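Local coordinates for extracellular solute-binding protein, family 1 (Bifidobacterium longum subsp. infantis ATCC 15697, PDB 3QUF) that probably captures a solute, perhaps a carbohydrate, outside the cell and hands it to an ABC transporter for import, at residues I32-Y37 with K318-Y323; S72-R77 with T85-T90; K227-A232 with A385-I390. All coordinates share one frame; numbering follows the deposited sequence.

Overall arrangement
Contacts 1 and 2 belong to one lobe of the solute-binding fold and lie about 12 Å apart, centre to centre. Their strands, 30-36 and 86-89, are parallel neighbours in one sheet, with helix 311-324 packed on one face in contact 1 and helix 67-79 on the other in contact 2. The two contacts touch at a short, probable hydrogen bond of 2.5 Å between Tyr35 OH and Thr73 OG1. Contact 3 joins two helices on the opposite side of the chain's centre; its own centre is about 43 Å from that of contact 1 and 37 Å from that of contact 2, and its nearest atoms stay about 20 Å from both.

Contact 1. Residues I32-Y37 with K318-Y323; sequences ISFYSY and KKFLAY
Both aromatic side chains of this contact leave their backbones in the same way: CG of Phe34 is anti to the backbone N (chi1 174°), and Phe320 adopts the equivalent torsion (chi1 -177°). The rotamers send one ring out from the strand and the other out from the helix, and the two meet about midway between backbones whose nearest CA atoms, those of Phe34 and Phe320, are 9.8 Å apart. The touching part is small on each side. Phe34 offers CD2 and CE2, Phe320 its far end, and the closest pair is Phe34 CE2 with Phe320 CZ at 4.0 Å. Phe320 CE2 lies over one face of the Phe34 ring, displaced toward the rim, 4.1 Å above the plane. On the opposite face CB of Ser36, the next residue whose side chain projects to this side of the strand, sits 3.4 Å above the plane, likewise toward the rim. Phe34 is thus held between its own strand and the helix. The ring planes are inclined at 52°, an intermediate pairing with the centroids 5.4 Å apart, and the interaction is purely one of apolar surfaces. Both rings are buried.

This is the layer packing of an alpha/beta sandwich, in which helix 311-324 lies against one face of the sheet. Phe34 is on a strand flanked by 57-63 and 86-89, touching Leu59 on the former and Ile86 on the latter. Phe320 also reaches Ile86, while Phe50 of helix 40-53 meets its ring edge-to-face, so two helices and three strands converge on this apolar core.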
loop_
_atom_site.group_PDB
_atom_site.type_symbol
_atom_site.label_atom_id
_atom_site.label_comp_id
_atom_site.label_asym_id
_atom_site.label_seq_id
_atom_site.Cartn_x
_atom_site.Cartn_y
_atom_site.Cartn_z
ATOM N N ILE A 32 -9.254 27.638 10.769
ATOM C CA ILE A 32 -8.218 26.845 10.079
ATOM C C ILE A 32 -8.745 26.299 8.758
ATOM O O ILE A 32 -9.974 26.286 8.546
ATOM C CB ILE A 32 -7.658 25.702 10.935
ATOM C CG1 ILE A 32 -8.766 24.754 11.450
ATOM C CG2 ILE A 32 -6.872 26.321 12.119
ATOM C CD1 ILE A 32 -8.223 23.505 12.188
ATOM N N SER A 33 -7.823 25.923 7.868
ATOM C CA SER A 33 -8.172 25.364 6.586
ATOM C C SER A 33 -7.570 23.984 6.405
ATOM O O SER A 33 -6.550 23.648 7.011
ATOM C CB SER A 33 -7.729 26.275 5.446
ATOM O OG SER A 33 -6.356 26.550 5.585
ATOM N N PHE A 34 -8.215 23.177 5.572
ATOM C CA PHE A 34 -7.766 21.820 5.270
ATOM C C PHE A 34 -7.903 21.653 3.783
ATOM O O PHE A 34 -9.011 21.852 3.261
ATOM C CB PHE A 34 -8.646 20.830 6.028
ATOM C CG PHE A 34 -8.423 19.352 5.726
ATOM C CD1 PHE A 34 -7.243 18.839 5.256
ATOM C CD2 PHE A 34 -9.471 18.463 5.960
ATOM C CE1 PHE A 34 -7.107 17.463 4.982
ATOM C CE2 PHE A 34 -9.346 17.112 5.688
ATOM C CZ PHE A 34 -8.200 16.616 5.201
ATOM N N TYR A 35 -6.794 21.442 3.088
ATOM C CA TYR A 35 -6.840 21.130 1.659
ATOM C C TYR A 35 -6.694 19.632 1.593
ATOM O O TYR A 35 -5.617 19.083 1.829
ATOM C CB TYR A 35 -5.736 21.825 0.880
ATOM C CG TYR A 35 -5.881 21.641 -0.612
ATOM C CD1 TYR A 35 -7.104 21.857 -1.228
ATOM C CD2 TYR A 35 -4.838 21.255 -1.397
ATOM C CE1 TYR A 35 -7.259 21.697 -2.611
ATOM C CE2 TYR A 35 -4.980 21.091 -2.784
ATOM C CZ TYR A 35 -6.194 21.297 -3.368
ATOM O OH TYR A 35 -6.388 21.191 -4.728
ATOM N N SER A 36 -7.800 18.961 1.305
ATOM C CA SER A 36 -7.928 17.507 1.455
ATOM C C SER A 36 -7.736 16.705 0.152
ATOM O O SER A 36 -8.348 17.001 -0.871
ATOM C CB SER A 36 -9.309 17.188 2.011
ATOM O OG SER A 36 -9.534 15.790 2.119
ATOM N N TYR A 37 -6.864 15.717 0.208
ATOM C CA TYR A 37 -6.719 14.725 -0.877
ATOM C C TYR A 37 -8.000 13.891 -1.006
ATOM O O TYR A 37 -8.372 13.428 -2.087
ATOM C CB TYR A 37 -5.571 13.826 -0.556
ATOM C CG TYR A 37 -5.383 12.647 -1.455
ATOM C CD1 TYR A 37 -4.782 12.786 -2.680
ATOM C CD2 TYR A 37 -5.883 11.430 -1.091
ATOM C CE1 TYR A 37 -4.605 11.669 -3.506
ATOM C CE2 TYR A 37 -5.720 10.309 -1.893
ATOM C CZ TYR A 37 -5.105 10.454 -3.097
ATOM O OH TYR A 37 -4.956 9.339 -3.904
ATOM N N LYS A 318 -3.868 20.481 15.534
ATOM C CA LYS A 318 -3.534 19.331 16.364
ATOM C C LYS A 318 -4.810 18.677 16.936
ATOM O O LYS A 318 -4.859 17.442 17.067
ATOM C CB LYS A 318 -2.582 19.715 17.485
ATOM C CG LYS A 318 -1.192 20.048 16.953
ATOM C CD LYS A 318 -0.228 20.482 18.073
ATOM C CE LYS A 318 1.147 20.858 17.569
ATOM N NZ LYS A 318 1.973 21.446 18.672
ATOM N N LYS A 319 -5.806 19.489 17.297
ATOM C CA LYS A 319 -7.097 18.913 17.740
ATOM C C LYS A 319 -7.790 18.120 16.629
ATOM O O LYS A 319 -8.429 17.104 16.890
ATOM C CB LYS A 319 -8.025 19.999 18.285
ATOM C CG LYS A 319 -7.599 20.513 19.641
ATOM C CD LYS A 319 -8.650 21.484 20.198
ATOM C CE LYS A 319 -8.282 22.030 21.582
ATOM N NZ LYS A 319 -9.498 22.600 22.275
ATOM N N PHE A 320 -7.662 18.562 15.382
ATOM C CA PHE A 320 -8.202 17.822 14.261
ATOM C C PHE A 320 -7.486 16.482 14.046
ATOM O O PHE A 320 -8.133 15.438 13.940
ATOM C CB PHE A 320 -8.167 18.637 12.983
ATOM C CG PHE A 320 -8.788 17.932 11.820
ATOM C CD1 PHE A 320 -10.154 17.721 11.757
ATOM C CD2 PHE A 320 -7.996 17.446 10.793
ATOM C CE1 PHE A 320 -10.699 17.051 10.694
ATOM C CE2 PHE A 320 -8.547 16.814 9.705
ATOM C CZ PHE A 320 -9.880 16.597 9.644
ATOM N N LEU A 321 -6.150 16.494 14.120
ATOM C CA LEU A 321 -5.382 15.235 14.025
ATOM C C LEU A 321 -5.719 14.298 15.167
ATOM O O LEU A 321 -5.863 13.090 14.955
ATOM C CB LEU A 321 -3.884 15.513 13.892
ATOM C CG LEU A 321 -3.421 15.713 12.424
ATOM C CD1 LEU A 321 -3.959 16.886 11.756
ATOM C CD2 LEU A 321 -1.866 15.771 12.357
ATOM N N ALA A 322 -5.908 14.842 16.354
ATOM C CA ALA A 322 -6.302 14.043 17.502
ATOM C C ALA A 322 -7.655 13.408 17.313
ATOM O O ALA A 322 -7.867 12.275 17.741
ATOM C CB ALA A 322 -6.280 14.893 18.783
ATOM N N TYR A 323 -8.594 14.160 16.717
ATOM C CA TYR A 323 -9.915 13.629 16.413
ATOM C C TYR A 323 -9.865 12.529 15.380
ATOM O O TYR A 323 -10.577 11.508 15.478
ATOM C CB TYR A 323 -10.841 14.766 15.939
ATOM C CG TYR A 323 -12.237 14.271 15.627
ATOM C CD1 TYR A 323 -13.145 14.033 16.638
ATOM C CD2 TYR A 323 -12.617 14.003 14.342
ATOM C CE1 TYR A 323 -14.417 13.575 16.351
ATOM C CE2 TYR A 323 -13.899 13.521 14.040
ATOM C CZ TYR A 323 -14.770 13.309 15.060
ATOM O OH TYR A 323 -16.047 12.849 14.822
#

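Contact 2. Residues S72-R77 with T85-T90; sequences STLQTR and TIFNLT
Leu74 packs its forked end against Phe87 where helix 67-79 packs on strand 86-89, the second half of a beta-alpha-beta crossover that starts from strand 57-63 and passes over strand 30-36. Most of the buried surface belongs to these two residues, with a smaller share from the backbone side of Asn88. The two methyls of Leu74 divide the work. CD1 presses on the root of the aromatic side chain, 3.6 Å from Phe87 CB and 3.9 Å from Phe87 CG; CD2 reaches further along, 3.9 Å from Phe87 CD1. The leucine thus meets the base of the ring and not its distal end, and the two side chains cross at about a right angle. In Phe87, CG stands between the backbone N and the carbonyl carbon (chi1 55°). The Phe87 side chain also touches Tyr70 and Leu78, other residues of the same helix, and Ala304 in the antiparallel strand 295-305.

Leu74 is buried as well, and its remaining neighbours include Tyr35, Pro84 and Asn93. The contact is therefore an apolar wedge between helix and sheet, while the side-chain amide of Asn88 is engaged elsewhere: OD1 accepts from Tyr37 N, and ND2 donates to Gly302 O, linking the strand to its neighbours on either side. The backbone N of Asn88 is bonded to Tyr70 OH, a further link to the helix. The carbonyl of the same residue meets carbon instead, with Leu74 CD2 lying 3.7 Å from Asn88 O.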
loop_
_atom_site.group_PDB
_atom_site.type_symbol
_atom_site.label_atom_id
_atom_site.label_comp_id
_atom_site.label_asym_id
_atom_site.label_seq_id
_atom_site.Cartn_x
_atom_site.Cartn_y
_atom_site.Cartn_z
ATOM N N SER A 72 -0.050 19.289 -7.338
ATOM C CA SER A 72 0.442 20.558 -7.875
ATOM C C SER A 72 -0.265 21.747 -7.218
ATOM O O SER A 72 0.357 22.787 -6.974
ATOM C CB SER A 72 0.334 20.602 -9.415
ATOM O OG SER A 72 -1.015 20.583 -9.830
ATOM N N THR A 73 -1.562 21.609 -6.931
ATOM C CA THR A 73 -2.318 22.686 -6.315
ATOM C C THR A 73 -1.884 22.854 -4.854
ATOM O O THR A 73 -1.721 23.982 -4.384
ATOM C CB THR A 73 -3.850 22.504 -6.438
ATOM O OG1 THR A 73 -4.218 21.239 -5.929
ATOM C CG2 THR A 73 -4.272 22.571 -7.935
ATOM N N LEU A 74 -1.599 21.749 -4.183
ATOM C CA LEU A 74 -1.128 21.856 -2.801
ATOM C C LEU A 74 0.241 22.554 -2.791
ATOM O O LEU A 74 0.482 23.427 -1.972
ATOM C CB LEU A 74 -1.027 20.493 -2.146
ATOM C CG LEU A 74 -0.406 20.558 -0.735
ATOM C CD1 LEU A 74 -1.282 21.339 0.217
ATOM C CD2 LEU A 74 -0.148 19.117 -0.194
ATOM N N GLN A 75 1.127 22.201 -3.719
ATOM C CA GLN A 75 2.464 22.788 -3.711
ATOM C C GLN A 75 2.369 24.313 -3.891
ATOM O O GLN A 75 3.065 25.102 -3.196
ATOM C CB GLN A 75 3.329 22.184 -4.798
ATOM C CG GLN A 75 4.749 22.670 -4.791
ATOM C CD GLN A 75 5.575 21.976 -5.849
ATOM O OE1 GLN A 75 5.433 20.767 -6.064
ATOM N NE2 GLN A 75 6.432 22.727 -6.523
ATOM N N THR A 76 1.497 24.741 -4.791
ATOM C CA THR A 76 1.281 26.158 -4.995
ATOM C C THR A 76 0.744 26.838 -3.743
ATOM O O THR A 76 1.211 27.900 -3.372
ATOM C CB THR A 76 0.332 26.421 -6.185
ATOM O OG1 THR A 76 0.931 25.853 -7.348
ATOM C CG2 THR A 76 0.148 27.928 -6.410
ATOM N N ARG A 77 -0.230 26.211 -3.098
ATOM C CA ARG A 77 -0.803 26.796 -1.915
ATOM C C ARG A 77 0.182 26.841 -0.753
ATOM O O ARG A 77 0.183 27.812 0.008
ATOM C CB ARG A 77 -2.056 26.072 -1.515
ATOM C CG ARG A 77 -3.150 26.250 -2.527
ATOM C CD ARG A 77 -4.420 25.616 -2.107
ATOM N NE ARG A 77 -5.385 25.767 -3.194
ATOM C CZ ARG A 77 -6.700 25.580 -3.112
ATOM N NH1 ARG A 77 -7.277 25.256 -1.966
ATOM N NH2 ARG A 77 -7.451 25.755 -4.205
ATOM N N THR A 85 -3.823 25.010 6.632
ATOM C CA THR A 85 -3.353 24.553 7.930
ATOM C C THR A 85 -3.094 23.057 8.008
ATOM O O THR A 85 -2.168 22.598 8.727
ATOM C CB THR A 85 -4.348 24.941 9.037
ATOM O OG1 THR A 85 -4.991 26.180 8.758
ATOM C CG2 THR A 85 -3.640 25.002 10.376
ATOM N N ILE A 86 -3.968 22.282 7.368
ATOM C CA ILE A 86 -3.895 20.844 7.326
ATOM C C ILE A 86 -3.921 20.416 5.865
ATOM O O ILE A 86 -4.587 21.038 5.025
ATOM C CB ILE A 86 -5.062 20.198 8.050
ATOM C CG1 ILE A 86 -5.178 20.677 9.487
ATOM C CG2 ILE A 86 -4.944 18.655 8.003
ATOM C CD1 ILE A 86 -6.601 20.766 10.021
ATOM N N PHE A 87 -3.137 19.410 5.566
ATOM C CA PHE A 87 -3.038 18.886 4.216
ATOM C C PHE A 87 -2.564 17.425 4.257
ATOM O O PHE A 87 -2.229 16.886 5.329
ATOM C CB PHE A 87 -2.169 19.773 3.329
ATOM C CG PHE A 87 -0.818 20.020 3.887
ATOM C CD1 PHE A 87 0.207 19.119 3.687
ATOM C CD2 PHE A 87 -0.591 21.149 4.688
ATOM C CE1 PHE A 87 1.472 19.349 4.273
ATOM C CE2 PHE A 87 0.665 21.371 5.246
ATOM C CZ PHE A 87 1.669 20.453 5.051
ATOM N N ASN A 88 -2.471 16.799 3.094
ATOM C CA ASN A 88 -2.056 15.409 3.031
ATOM C C ASN A 88 -0.728 15.185 2.366
ATOM O O ASN A 88 -0.410 15.819 1.356
ATOM C CB ASN A 88 -3.130 14.596 2.278
ATOM C CG ASN A 88 -4.421 14.461 3.045
ATOM O OD1 ASN A 88 -5.466 14.968 2.646
ATOM N ND2 ASN A 88 -4.360 13.773 4.234
ATOM N N LEU A 89 0.053 14.273 2.955
ATOM C CA LEU A 89 1.255 13.752 2.366
ATOM C C LEU A 89 0.864 12.448 1.693
ATOM O O LEU A 89 0.450 11.490 2.343
ATOM C CB LEU A 89 2.314 13.505 3.421
ATOM C CG LEU A 89 2.770 14.743 4.209
ATOM C CD1 LEU A 89 3.778 14.341 5.275
ATOM C CD2 LEU A 89 3.361 15.810 3.318
ATOM N N THR A 90 0.941 12.454 0.381
ATOM C CA THR A 90 0.547 11.306 -0.405
ATOM C C THR A 90 1.784 10.551 -0.855
ATOM O O THR A 90 2.909 11.017 -0.668
ATOM C CB THR A 90 -0.246 11.705 -1.616
ATOM O OG1 THR A 90 0.603 12.268 -2.646
ATOM C CG2 THR A 90 -1.362 12.723 -1.231
#

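Contact 3. Residues K227-A232 with A385-I390; sequences KRWEAA and AQQQKI
Trp229 and Ile390 are the main weights of this helix-helix contact, in which the segments 227-232 and 385-390, on helices 223-234 and 376-391, have axes inclined at 46° and 10.7 Å apart at closest approach. The tight part lies where Ile390 CG2 fits against the start of the Glu230 side chain, 3.7 Å from Glu230 CB and 3.9 Å from Glu230 CG. This methyl is anti to the backbone N of Ile390, a setting that turns it toward the other helix, where the backbones are close: the CA atoms of Glu230 and Ile390 are 6.2 Å apart. The same methyl is 4.2 Å from Trp229 CE3, a lighter touch. The indole reaches on to Gln387, its six-membered ring presenting CZ3 edge-on to Gln387 O at 3.7 Å, with CB of that glutamine 3.9 Å from the same ring carbon.

Toward solvent the fit is looser. The exposed Lys227 points away from the opposing helix, and Glu230, partly exposed, uses only its aliphatic part in the contact; its OE1 makes a weak hydrogen bond to Ala397 N at the start of helix 397-408. The buried polar ends are better provided for: Trp229 NE1 bonds Ser189 OG, and the Gln387 amide accepts from Ala187 N through OE1 and donates to the carbonyls of Gln185 and Phe182 through NE2. Van der Waals packing therefore joins the helices directly. The in-plane approach of the carbonyl oxygen to the indole rim would also be mildly favourable electrostatically, since ring hydrogens are slightly positive.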
loop_
_atom_site.group_PDB
_atom_site.type_symbol
_atom_site.label_atom_id
_atom_site.label_comp_id
_atom_site.label_asym_id
_atom_site.label_seq_id
_atom_site.Cartn_x
_atom_site.Cartn_y
_atom_site.Cartn_z
ATOM N N LYS A 227 15.059 -13.340 -9.377
ATOM C CA LYS A 227 15.452 -14.706 -9.768
ATOM C C LYS A 227 14.365 -15.707 -9.406
ATOM O O LYS A 227 14.054 -16.618 -10.187
ATOM C CB LYS A 227 16.771 -15.141 -9.121
ATOM C CG LYS A 227 18.033 -14.516 -9.687
ATOM C CD LYS A 227 19.291 -15.325 -9.237
ATOM C CE LYS A 227 20.635 -14.624 -9.552
ATOM N NZ LYS A 227 20.741 -14.059 -10.923
ATOM N N ARG A 228 13.813 -15.574 -8.202
ATOM C CA ARG A 228 12.781 -16.488 -7.754
ATOM C C ARG A 228 11.472 -16.206 -8.477
ATOM O O ARG A 228 10.744 -17.126 -8.870
ATOM C CB ARG A 228 12.621 -16.427 -6.242
ATOM C CG ARG A 228 13.885 -16.824 -5.486
ATOM C CD ARG A 228 14.392 -18.235 -5.913
ATOM N NE ARG A 228 13.333 -19.241 -5.782
ATOM C CZ ARG A 228 13.117 -20.270 -6.611
ATOM N NH1 ARG A 228 13.859 -20.452 -7.679
ATOM N NH2 ARG A 228 12.112 -21.117 -6.379
ATOM N N TRP A 229 11.196 -14.934 -8.708
ATOM C CA TRP A 229 10.011 -14.553 -9.489
ATOM C C TRP A 229 10.154 -15.045 -10.944
ATOM O O TRP A 229 9.201 -15.601 -11.486
ATOM C CB TRP A 229 9.794 -13.020 -9.413
ATOM C CG TRP A 229 8.404 -12.556 -9.683
ATOM C CD1 TRP A 229 7.329 -12.719 -8.901
ATOM C CD2 TRP A 229 7.955 -11.835 -10.838
ATOM N NE1 TRP A 229 6.220 -12.131 -9.476
ATOM C CE2 TRP A 229 6.586 -11.567 -10.657
ATOM C CE3 TRP A 229 8.586 -11.357 -11.983
ATOM C CZ2 TRP A 229 5.822 -10.892 -11.591
ATOM C CZ3 TRP A 229 7.831 -10.660 -12.901
ATOM C CH2 TRP A 229 6.455 -10.448 -12.705
ATOM N N GLU A 230 11.332 -14.884 -11.552
ATOM C CA GLU A 230 11.609 -15.371 -12.920
ATOM C C GLU A 230 11.396 -16.903 -12.977
ATOM O O GLU A 230 10.863 -17.438 -13.960
ATOM C CB GLU A 230 13.038 -14.988 -13.360
ATOM C CG GLU A 230 13.434 -15.445 -14.779
ATOM C CD GLU A 230 14.908 -15.175 -15.129
ATOM O OE1 GLU A 230 15.692 -14.782 -14.236
ATOM O OE2 GLU A 230 15.296 -15.373 -16.300
ATOM N N ALA A 231 11.803 -17.604 -11.920
ATOM C CA ALA A 231 11.674 -19.070 -11.878
ATOM C C ALA A 231 10.213 -19.507 -12.002
ATOM O O ALA A 231 9.925 -20.526 -12.640
ATOM C CB ALA A 231 12.296 -19.648 -10.592
ATOM N N ALA A 232 9.287 -18.748 -11.399
ATOM C CA ALA A 232 7.864 -19.035 -11.555
ATOM C C ALA A 232 7.423 -18.788 -12.991
ATOM O O ALA A 232 6.592 -19.512 -13.492
ATOM C CB ALA A 232 6.992 -18.216 -10.573
ATOM N N ALA A 385 8.030 -2.005 -16.941
ATOM C CA ALA A 385 8.717 -2.432 -18.165
ATOM C C ALA A 385 9.614 -3.645 -17.915
ATOM O O ALA A 385 9.556 -4.621 -18.654
ATOM C CB ALA A 385 9.523 -1.251 -18.746
ATOM N N GLN A 386 10.376 -3.633 -16.818
ATOM C CA GLN A 386 11.311 -4.722 -16.557
ATOM C C GLN A 386 10.578 -6.002 -16.184
ATOM O O GLN A 386 10.968 -7.091 -16.622
ATOM C CB GLN A 386 12.300 -4.357 -15.447
ATOM C CG GLN A 386 13.195 -3.157 -15.746
ATOM C CD GLN A 386 13.901 -3.270 -17.053
ATOM O OE1 GLN A 386 14.499 -4.294 -17.356
ATOM N NE2 GLN A 386 13.853 -2.223 -17.842
ATOM N N GLN A 387 9.505 -5.900 -15.389
ATOM C CA GLN A 387 8.836 -7.114 -14.942
ATOM C C GLN A 387 8.204 -7.831 -16.135
ATOM O O GLN A 387 8.216 -9.078 -16.232
ATOM C CB GLN A 387 7.830 -6.825 -13.831
ATOM C CG GLN A 387 6.543 -6.236 -14.246
ATOM C CD GLN A 387 5.764 -5.666 -13.045
ATOM O OE1 GLN A 387 6.226 -5.732 -11.901
ATOM N NE2 GLN A 387 4.585 -5.074 -13.326
ATOM N N GLN A 388 7.649 -7.047 -17.063
ATOM C CA GLN A 388 7.080 -7.633 -18.261
ATOM C C GLN A 388 8.164 -8.364 -19.103
ATOM O O GLN A 388 7.946 -9.482 -19.587
ATOM C CB GLN A 388 6.340 -6.570 -19.072
ATOM C CG GLN A 388 5.071 -6.000 -18.442
ATOM C CD GLN A 388 4.521 -4.797 -19.195
ATOM O OE1 GLN A 388 5.020 -4.467 -20.261
ATOM N NE2 GLN A 388 3.494 -4.146 -18.658
ATOM N N LYS A 389 9.341 -7.755 -19.243
ATOM C CA LYS A 389 10.445 -8.384 -19.978
ATOM C C LYS A 389 10.935 -9.664 -19.299
ATOM O O LYS A 389 11.330 -10.609 -19.958
ATOM C CB LYS A 389 11.617 -7.419 -20.144
ATOM C CG LYS A 389 11.285 -6.279 -21.059
ATOM C CD LYS A 389 12.439 -5.244 -21.228
ATOM C CE LYS A 389 11.868 -3.911 -21.733
ATOM N NZ LYS A 389 12.783 -2.719 -21.631
ATOM N N ILE A 390 10.926 -9.690 -17.968
ATOM C CA ILE A 390 11.297 -10.925 -17.260
ATOM C C ILE A 390 10.300 -12.019 -17.566
ATOM O O ILE A 390 10.698 -13.160 -17.891
ATOM C CB ILE A 390 11.351 -10.756 -15.750
ATOM C CG1 ILE A 390 12.552 -9.931 -15.337
ATOM C CG2 ILE A 390 11.346 -12.158 -15.037
ATOM C CD1 ILE A 390 12.459 -9.437 -13.916
#